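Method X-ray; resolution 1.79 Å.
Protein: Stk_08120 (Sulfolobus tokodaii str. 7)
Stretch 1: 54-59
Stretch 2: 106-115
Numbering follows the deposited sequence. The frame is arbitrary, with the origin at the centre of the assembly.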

# COMPACT_ATOMS: atom_id res chain seq x y z
N LYS A 54 5.25 -2.16 13.73
CA LYS A 54 4.71 -1.90 15.07
C LYS A 54 3.93 -0.58 15.11
O LYS A 54 4.30 0.40 14.45
N PHE A 55 2.83 -0.56 15.87
CA PHE A 55 2.15 0.69 16.20
C PHE A 55 1.63 0.54 17.62
O PHE A 55 1.23 -0.57 18.03
N LEU A 56 1.67 1.62 18.38
CA LEU A 56 1.45 1.57 19.82
C LEU A 56 2.32 0.44 20.41
O LEU A 56 3.49 0.32 20.02
N ALA A 57 1.77 -0.38 21.30
CA ALA A 57 2.54 -1.50 21.88
C ALA A 57 2.54 -2.77 21.03
O ALA A 57 3.11 -3.79 21.44
N PHE A 58 1.97 -2.71 19.83
CA PHE A 58 1.69 -3.91 19.07
C PHE A 58 2.57 -4.15 17.86
O PHE A 58 2.35 -3.55 16.83
N SER A 59 3.53 -5.06 17.99
CA SER A 59 4.27 -5.58 16.84
C SER A 59 3.43 -6.54 16.04
O SER A 59 2.60 -7.30 16.59
N LEU A 106 -10.84 -4.80 15.97
CA LEU A 106 -10.02 -4.20 17.02
C LEU A 106 -8.78 -3.60 16.38
O LEU A 106 -8.47 -2.44 16.58
N THR A 107 -8.09 -4.42 15.58
CA THR A 107 -6.86 -4.00 14.92
C THR A 107 -7.11 -2.84 13.97
O THR A 107 -6.31 -1.90 13.91
N ALA A 108 -8.20 -2.92 13.21
CA ALA A 108 -8.57 -1.79 12.33
C ALA A 108 -8.75 -0.47 13.12
O ALA A 108 -8.21 0.60 12.74
N PHE A 109 -9.46 -0.54 14.25
CA PHE A 109 -9.66 0.64 15.11
C PHE A 109 -8.35 1.29 15.55
O PHE A 109 -8.19 2.52 15.51
N LEU A 110 -7.43 0.45 16.01
CA LEU A 110 -6.17 0.96 16.52
C LEU A 110 -5.26 1.41 15.38
O LEU A 110 -4.57 2.43 15.52
N GLY A 111 -5.26 0.68 14.27
CA GLY A 111 -4.32 0.99 13.16
C GLY A 111 -4.80 2.14 12.31
O GLY A 111 -4.00 2.77 11.56
N LYS A 112 -6.10 2.46 12.40
CA LYS A 112 -6.70 3.45 11.49
C LYS A 112 -6.00 4.81 11.38
O LYS A 112 -5.70 5.23 10.26
N PRO A 113 -5.73 5.50 12.52
CA PRO A 113 -5.07 6.80 12.31
C PRO A 113 -3.67 6.72 11.67
O PRO A 113 -3.25 7.69 11.06
N TYR A 114 -2.97 5.61 11.85
CA TYR A 114 -1.64 5.40 11.24
C TYR A 114 -1.78 5.20 9.74
O TYR A 114 -1.10 5.83 8.92
N VAL A 115 -2.74 4.37 9.36
CA VAL A 115 -3.01 4.16 7.94
C VAL A 115 -3.53 5.42 7.27
O VAL A 115 -3.09 5.75 6.17

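The contact joins a tight hairpin to a helix and is almost wholly apolar: no hydrogen bond links the two stretches directly, and 309 Å² is buried, both sides summed. Phe55, Tyr114 and Leu110 account for most of it.

Phe55, the largest contributor, lies in the strand leading into a type II' turn, closed by Phe58 N to Phe55 O at 2.9 Å and Phe55 N to Phe58 O at 3.2 Å. Its CA-to-CB bond points toward the helix, and chi1 of 61° (p), with chi2 of 97°, lays the ring against Gly111. There Gly111 CA sits over one ring face, 4.3 Å from the centroid and 26° off the normal, a CH-pi contact. The ring also lies close to the helix backbone, Phe55 CE1 being 3.7 Å from Gly111 N. At the ring edge Leu110 CB is 3.7 Å from Phe55 CE1, and Thr107 CG2 is 4.4 Å from Phe55 CZ.

The CA-to-CB bond of Tyr114 also points toward the hairpin, with chi1 of -64° (m). Phe55 CB stands 4.0 Å from the Tyr114 ring centroid, only 7° off the normal, so this CH-pi contact is nearly axial. The two aromatic rings themselves meet obliquely, with centroids 5.7 Å apart and planes at 47°. Tyr114 OH reaches 3.4 Å from Leu56 CD2; the polar link runs instead through a water, which accepts from Leu56 N at 2.9 Å and makes a weak hydrogen bond with Tyr114 OH at 3.4 Å.

Leu110, with chi1 of -68° (m) and chi2 of 180° (t), extends its contacts across the turn. Leu110 CD2 lies 4.1 Å from Leu56 CD1, and Leu110 CD1 lies 3.7 Å from Phe58 CE2. Leu56 starts sideways, but its mt rotamer brings its end nearer the helix; the CA-to-CB bond of Phe58 (chi1 m) points toward it.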

# COMPACT_ATOMS: atom_id res chain seq x y z
CB LYS A 54 5.84 -1.89 16.09
CG LYS A 54 5.42 -1.63 17.54
CD LYS A 54 6.59 -1.74 18.47
CE LYS A 54 6.09 -1.87 19.91
NZ LYS A 54 7.25 -2.15 20.81
CB PHE A 55 1.03 1.05 15.23
CG PHE A 55 -0.06 0.03 15.17
CD1 PHE A 55 -1.22 0.20 15.91
CD2 PHE A 55 0.08 -1.12 14.41
CE1 PHE A 55 -2.22 -0.76 15.89
CE2 PHE A 55 -0.93 -2.09 14.37
CZ PHE A 55 -2.07 -1.91 15.12
CB LEU A 56 -0.04 1.36 20.13
CG LEU A 56 -1.01 2.45 19.60
CD1 LEU A 56 -2.42 1.94 19.72
CD2 LEU A 56 -0.86 3.76 20.32
CB ALA A 57 2.06 -1.81 23.31
CB PHE A 58 0.24 -3.87 18.63
CG PHE A 58 -0.68 -3.55 19.77
CD1 PHE A 58 -0.83 -4.46 20.81
CD2 PHE A 58 -1.34 -2.33 19.83
CE1 PHE A 58 -1.66 -4.15 21.90
CE2 PHE A 58 -2.18 -2.01 20.93
CZ PHE A 58 -2.32 -2.93 21.95
CB SER A 59 5.52 -6.30 17.31
OG SER A 59 6.36 -5.36 17.97
CB LEU A 106 -9.61 -5.25 18.06
CG LEU A 106 -8.83 -4.71 19.29
CD1 LEU A 106 -9.78 -4.03 20.21
CD2 LEU A 106 -8.14 -5.84 20.05
CB THR A 107 -6.25 -5.14 14.08
OG1 THR A 107 -5.86 -6.22 14.93
CG2 THR A 107 -5.00 -4.62 13.36
CB ALA A 108 -9.80 -2.13 11.54
CB PHE A 109 -10.50 0.27 16.36
CG PHE A 109 -10.68 1.40 17.36
CD1 PHE A 109 -11.68 2.37 17.16
CD2 PHE A 109 -9.90 1.47 18.51
CE1 PHE A 109 -11.87 3.39 18.07
CE2 PHE A 109 -10.09 2.52 19.44
CZ PHE A 109 -11.08 3.48 19.21
CB LEU A 110 -5.52 -0.11 17.36
CG LEU A 110 -6.24 -0.45 18.70
CD1 LEU A 110 -5.48 -1.51 19.40
CD2 LEU A 110 -6.31 0.74 19.60
CB LYS A 112 -8.22 3.66 11.68
CG LYS A 112 -8.82 4.35 10.44
CD LYS A 112 -10.33 4.46 10.52
CE LYS A 112 -10.88 5.08 9.24
NZ LYS A 112 -12.29 5.54 9.46
CB PRO A 113 -4.95 7.39 13.71
CG PRO A 113 -5.12 6.25 14.63
CD PRO A 113 -5.96 5.25 13.96
CB TYR A 114 -0.96 4.18 11.89
CG TYR A 114 -0.71 4.42 13.35
CD1 TYR A 114 0.42 5.12 13.76
CD2 TYR A 114 -1.65 4.02 14.31
CE1 TYR A 114 0.65 5.37 15.10
CE2 TYR A 114 -1.45 4.27 15.65
CZ TYR A 114 -0.29 4.93 16.05
OH TYR A 114 -0.09 5.21 17.38
CB VAL A 115 -4.01 3.00 7.71
CG1 VAL A 115 -4.49 2.95 6.26
CG2 VAL A 115 -3.32 1.68 8.08
O HOH W 1 3.06 3.94 17.45